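Local coordinates for glycerol-3-phosphate dehydrogenase [NAD(+)] 1 (Saccharomyces cerevisiae, PDB 4FGW), which catalyses the NAD-dependent interconversion of sn-glycerol 3-phosphate and dihydroxyacetone phosphate, a step in the glycerol production by which yeast withstands hyperosmotic stress, at residues W45-I49 and I121-I125; T197-I202 and E233-I238. All blocks are in the same frame, centred on the assembly; numbering follows the deposited sequence.

In the fold
A dinucleotide-binding domain is organised by its sheet, and the two contacts illustrate this on one mixed eight-stranded sheet. Interaction 1 comes first along the chain and closes before interaction 2 opens. It sets helix 44-59 against the end of the central strand 120-123, within the part of the sheet ordered 3-2-1-4-5-6 as in Rossmann folds. Interaction 2 joins strand 194-199 to the start of helix 235-257, just beyond the outermost strand 227-232. Their centres lie about 17 Å apart and their nearest atoms about 8 Å, so they do not touch. One thus belongs to the presumed NAD(+) site, the other to the exit from the sheet into the helical C-terminal part.

Interaction 1. Residues W45-I49 and I121-I125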
loop_
_atom_site.group_PDB
_atom_site.type_symbol
_atom_site.label_atom_id
_atom_site.label_comp_id
_atom_site.label_asym_id
_atom_site.label_seq_id
_atom_site.Cartn_x
_atom_site.Cartn_y
_atom_site.Cartn_z
ATOM N N TRP A 45 1.240 12.143 -22.082
ATOM C CA TRP A 45 0.925 12.831 -20.848
ATOM C C TRP A 45 0.673 14.317 -21.054
ATOM O O TRP A 45 -0.231 14.871 -20.427
ATOM C CB TRP A 45 2.021 12.538 -19.804
ATOM C CG TRP A 45 1.677 12.783 -18.354
ATOM C CD1 TRP A 45 2.549 13.150 -17.371
ATOM C CD2 TRP A 45 0.405 12.597 -17.710
ATOM N NE1 TRP A 45 1.898 13.223 -16.160
ATOM C CE2 TRP A 45 0.583 12.887 -16.339
ATOM C CE3 TRP A 45 -0.877 12.235 -18.159
ATOM C CZ2 TRP A 45 -0.465 12.825 -15.417
ATOM C CZ3 TRP A 45 -1.911 12.147 -17.241
ATOM C CH2 TRP A 45 -1.697 12.427 -15.886
ATOM N N GLY A 46 1.439 14.926 -21.957
ATOM C CA GLY A 46 1.332 16.333 -22.323
ATOM C C GLY A 46 -0.024 16.726 -22.872
ATOM O O GLY A 46 -0.602 17.716 -22.414
ATOM N N THR A 47 -0.541 15.948 -23.855
ATOM C CA THR A 47 -1.849 16.184 -24.489
ATOM C C THR A 47 -2.978 15.938 -23.488
ATOM O O THR A 47 -3.946 16.701 -23.451
ATOM C CB THR A 47 -2.010 15.333 -25.760
ATOM O OG1 THR A 47 -0.833 15.444 -26.549
ATOM C CG2 THR A 47 -3.217 15.730 -26.591
ATOM N N THR A 48 -2.842 14.871 -22.681
ATOM C CA THR A 48 -3.799 14.477 -21.655
ATOM C C THR A 48 -3.933 15.574 -20.592
ATOM O O THR A 48 -5.050 16.008 -20.318
ATOM C CB THR A 48 -3.427 13.099 -21.082
ATOM O OG1 THR A 48 -3.293 12.161 -22.152
ATOM C CG2 THR A 48 -4.450 12.592 -20.093
ATOM N N ILE A 49 -2.803 16.046 -20.032
ATOM C CA ILE A 49 -2.829 17.103 -19.027
ATOM C C ILE A 49 -3.376 18.427 -19.569
ATOM O O ILE A 49 -4.068 19.142 -18.844
ATOM C CB ILE A 49 -1.519 17.199 -18.189
ATOM C CG1 ILE A 49 -1.822 17.331 -16.685
ATOM C CG2 ILE A 49 -0.574 18.298 -18.666
ATOM C CD1 ILE A 49 -2.185 16.029 -15.977
ATOM N N ILE A 121 2.789 27.752 -16.370
ATOM C CA ILE A 121 3.417 26.816 -17.308
ATOM C C ILE A 121 3.346 25.405 -16.719
ATOM O O ILE A 121 3.767 25.184 -15.582
ATOM C CB ILE A 121 4.864 27.195 -17.760
ATOM C CG1 ILE A 121 4.901 28.560 -18.476
ATOM C CG2 ILE A 121 5.445 26.102 -18.679
ATOM C CD1 ILE A 121 6.311 29.129 -18.756
ATOM N N VAL A 122 2.797 24.459 -17.494
ATOM C CA VAL A 122 2.701 23.055 -17.094
ATOM C C VAL A 122 3.736 22.311 -17.952
ATOM O O VAL A 122 3.562 22.212 -19.168
ATOM C CB VAL A 122 1.263 22.481 -17.237
ATOM C CG1 VAL A 122 1.202 21.031 -16.765
ATOM C CG2 VAL A 122 0.250 23.331 -16.479
ATOM N N PHE A 123 4.859 21.885 -17.346
ATOM C CA PHE A 123 5.905 21.175 -18.090
ATOM C C PHE A 123 5.553 19.708 -18.138
ATOM O O PHE A 123 5.337 19.086 -17.095
ATOM C CB PHE A 123 7.285 21.370 -17.454
ATOM C CG PHE A 123 7.824 22.771 -17.561
ATOM C CD1 PHE A 123 7.647 23.681 -16.524
ATOM C CD2 PHE A 123 8.524 23.181 -18.692
ATOM C CE1 PHE A 123 8.167 24.974 -16.619
ATOM C CE2 PHE A 123 9.038 24.475 -18.785
ATOM C CZ PHE A 123 8.863 25.360 -17.746
ATOM N N ASN A 124 5.451 19.165 -19.348
ATOM C CA ASN A 124 5.111 17.763 -19.553
ATOM C C ASN A 124 5.819 17.184 -20.787
ATOM O O ASN A 124 5.187 16.781 -21.769
ATOM C CB ASN A 124 3.587 17.570 -19.578
ATOM C CG ASN A 124 3.130 16.188 -19.199
ATOM O OD1 ASN A 124 2.020 16.007 -18.698
ATOM N ND2 ASN A 124 3.967 15.181 -19.421
ATOM N N ILE A 125 7.135 17.034 -20.686
ATOM C CA ILE A 125 7.970 16.476 -21.751
ATOM C C ILE A 125 8.903 15.451 -21.164
ATOM O O ILE A 125 9.118 15.476 -19.982
ATOM C CB ILE A 125 8.880 17.547 -22.428
ATOM C CG1 ILE A 125 9.968 17.998 -21.479
ATOM C CG2 ILE A 125 8.109 18.722 -22.903
ATOM C CD1 ILE A 125 9.717 19.305 -20.908
#
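This buried helix-on-strand contact packs the first turn of helix 44-59 against the end of strand 120-123 and the residues after it, in the parallel part of the mixed sheet of the nucleotide-binding domain. Asn124 dominates it: the amide reaches into the helix start and lies over one face of the Trp45 indole. Gly46 makes the close approach possible. Its CA is 4.9 Å from Asn124 CA and its N 3.5 Å from Asn124 CG, while a beta carbon here would crowd the Asn124 carbonyl oxygen. One turn on, Ile49, whose N donates the helical hydrogen bond to Trp45 O (2.9 Å), carries the contact into the core, with Ile49 CG2 3.8 Å from Val122 CG1. Val39 of the neighbouring strand 35-40 touches both of these side chains. Trp45 and Gly46 belong to the NAD(+) site by similarity. A glycine-rich GxGxxG turn from strand 35-40 into helix 44-59, whose last glycine, Gly46, lets the helix start sit close to the end of adjacent strand 120-123, is characteristic of the Rossmann dinucleotide-binding fold.

Interaction 2. Residues T197-I202 and E233-I238; sequences TVAYHI and EDVAGI
Here a helix start is laid across the end of a strand. Residues 197-199 are the extended end of strand 194-199, and the chain from Tyr200 to Ile202 leaves it as an extended loop; residues 233-234 form the turn after strand 227-232, and a helix begins at Val235. The closest CA pairs are Tyr200 with Glu233 (4.7 Å) and Ala199 with Val235 (4.9 Å). Glu233 opens the turn with a CA-H...O contact, its CA 3.5 Å from Tyr200 O, while its carbonyl oxygen lies under one face of the His201 ring (chi1 m). Asp234 (chi1 t) is the N-cap: its OD1 accepts from Gly237 N at 2.9 Å, and its OD2 is held by Arg288 N. Asp234 O lies 3.4 Å from Ala199 CB. Val235 (chi1 t) places CG2 3.9 Å from Ala199 CB and 3.5 Å from Ala199 O. Gly237 lies close under the cap, where a beta carbon would strike Asp234 OD2. Ile238 points toward the strand, with CD1 3.7 Å from Ala199 CB and 3.9 Å from Thr197 O, and also covers Ile232. The result is a strand-turn-helix junction with an Asp-capped helix, leading from the sheet into the long helix that carries Lys245, the proton acceptor by similarity.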
loop_
_atom_site.group_PDB
_atom_site.type_symbol
_atom_site.label_atom_id
_atom_site.label_comp_id
_atom_site.label_asym_id
_atom_site.label_seq_id
_atom_site.Cartn_x
_atom_site.Cartn_y
_atom_site.Cartn_z
ATOM N N THR A 197 -1.522 13.796 -7.115
ATOM C CA THR A 197 -1.095 14.762 -6.119
ATOM C C THR A 197 -0.456 15.903 -6.909
ATOM O O THR A 197 0.247 15.662 -7.899
ATOM C CB THR A 197 -0.059 14.184 -5.146
ATOM O OG1 THR A 197 -0.336 12.819 -4.850
ATOM C CG2 THR A 197 0.045 14.997 -3.872
ATOM N N VAL A 198 -0.746 17.140 -6.483
ATOM C CA VAL A 198 -0.138 18.356 -6.988
ATOM C C VAL A 198 0.551 18.975 -5.770
ATOM O O VAL A 198 -0.098 19.208 -4.747
ATOM C CB VAL A 198 -1.120 19.342 -7.686
ATOM C CG1 VAL A 198 -0.382 20.602 -8.151
ATOM C CG2 VAL A 198 -1.819 18.681 -8.866
ATOM N N ALA A 199 1.872 19.190 -5.862
ATOM C CA ALA A 199 2.648 19.796 -4.780
ATOM C C ALA A 199 3.232 21.117 -5.219
ATOM O O ALA A 199 3.752 21.223 -6.327
ATOM C CB ALA A 199 3.737 18.858 -4.312
ATOM N N TYR A 200 3.128 22.138 -4.361
ATOM C CA TYR A 200 3.624 23.485 -4.658
ATOM C C TYR A 200 3.831 24.262 -3.364
ATOM O O TYR A 200 2.920 24.349 -2.535
ATOM C CB TYR A 200 2.618 24.213 -5.575
ATOM C CG TYR A 200 2.986 25.619 -5.987
ATOM C CD1 TYR A 200 3.795 25.852 -7.096
ATOM C CD2 TYR A 200 2.444 26.722 -5.333
ATOM C CE1 TYR A 200 4.106 27.148 -7.504
ATOM C CE2 TYR A 200 2.745 28.022 -5.733
ATOM C CZ TYR A 200 3.580 28.231 -6.818
ATOM O OH TYR A 200 3.881 29.514 -7.209
ATOM N N HIS A 201 5.038 24.809 -3.186
ATOM C CA HIS A 201 5.355 25.648 -2.036
ATOM C C HIS A 201 4.992 27.061 -2.442
ATOM O O HIS A 201 5.508 27.557 -3.451
ATOM C CB HIS A 201 6.852 25.582 -1.671
ATOM C CG HIS A 201 7.279 24.275 -1.078
ATOM N ND1 HIS A 201 8.118 23.411 -1.764
ATOM C CD2 HIS A 201 6.971 23.725 0.122
ATOM C CE1 HIS A 201 8.295 22.370 -0.967
ATOM N NE2 HIS A 201 7.618 22.510 0.177
ATOM N N ILE A 202 4.072 27.696 -1.691
ATOM C CA ILE A 202 3.669 29.078 -1.946
ATOM C C ILE A 202 4.920 29.940 -1.708
ATOM O O ILE A 202 5.546 29.805 -0.653
ATOM C CB ILE A 202 2.440 29.495 -1.084
ATOM C CG1 ILE A 202 1.157 28.823 -1.600
ATOM C CG2 ILE A 202 2.261 31.020 -1.040
ATOM C CD1 ILE A 202 0.532 27.958 -0.621
ATOM N N GLU A 233 2.116 20.870 -0.202
ATOM C CA GLU A 233 3.327 21.691 -0.295
ATOM C C GLU A 233 4.556 20.865 -0.678
ATOM O O GLU A 233 5.380 21.328 -1.461
ATOM C CB GLU A 233 3.595 22.405 1.041
ATOM C CG GLU A 233 2.721 23.620 1.280
ATOM C CD GLU A 233 3.458 24.778 1.921
ATOM O OE1 GLU A 233 3.396 24.897 3.166
ATOM O OE2 GLU A 233 4.112 25.554 1.185
ATOM N N ASP A 234 4.682 19.653 -0.102
ATOM C CA ASP A 234 5.824 18.755 -0.252
ATOM C C ASP A 234 6.159 18.309 -1.685
ATOM O O ASP A 234 5.798 17.205 -2.108
ATOM C CB ASP A 234 5.727 17.595 0.761
ATOM C CG ASP A 234 6.978 16.752 0.946
ATOM O OD1 ASP A 234 8.041 17.130 0.405
ATOM O OD2 ASP A 234 6.893 15.713 1.631
ATOM N N VAL A 235 6.894 19.182 -2.415
ATOM C CA VAL A 235 7.377 18.960 -3.784
ATOM C C VAL A 235 8.425 17.831 -3.788
ATOM O O VAL A 235 8.426 17.007 -4.702
ATOM C CB VAL A 235 7.893 20.277 -4.458
ATOM C CG1 VAL A 235 8.551 20.010 -5.808
ATOM C CG2 VAL A 235 6.770 21.299 -4.611
ATOM N N ALA A 236 9.298 17.785 -2.768
ATOM C CA ALA A 236 10.339 16.761 -2.649
ATOM C C ALA A 236 9.762 15.331 -2.494
ATOM O O ALA A 236 10.160 14.442 -3.251
ATOM C CB ALA A 236 11.267 17.094 -1.495
ATOM N N GLY A 237 8.815 15.149 -1.560
ATOM C CA GLY A 237 8.160 13.871 -1.267
ATOM C C GLY A 237 7.511 13.214 -2.467
ATOM O O GLY A 237 7.820 12.060 -2.780
ATOM N N ILE A 238 6.683 13.949 -3.177
ATOM C CA ILE A 238 6.031 13.397 -4.342
ATOM C C ILE A 238 6.961 13.040 -5.495
ATOM O O ILE A 238 6.685 12.127 -6.236
ATOM C CB ILE A 238 4.837 14.252 -4.749
ATOM C CG1 ILE A 238 5.103 15.112 -5.965
ATOM C CG2 ILE A 238 4.511 15.155 -3.655
ATOM C CD1 ILE A 238 3.880 15.811 -6.436
#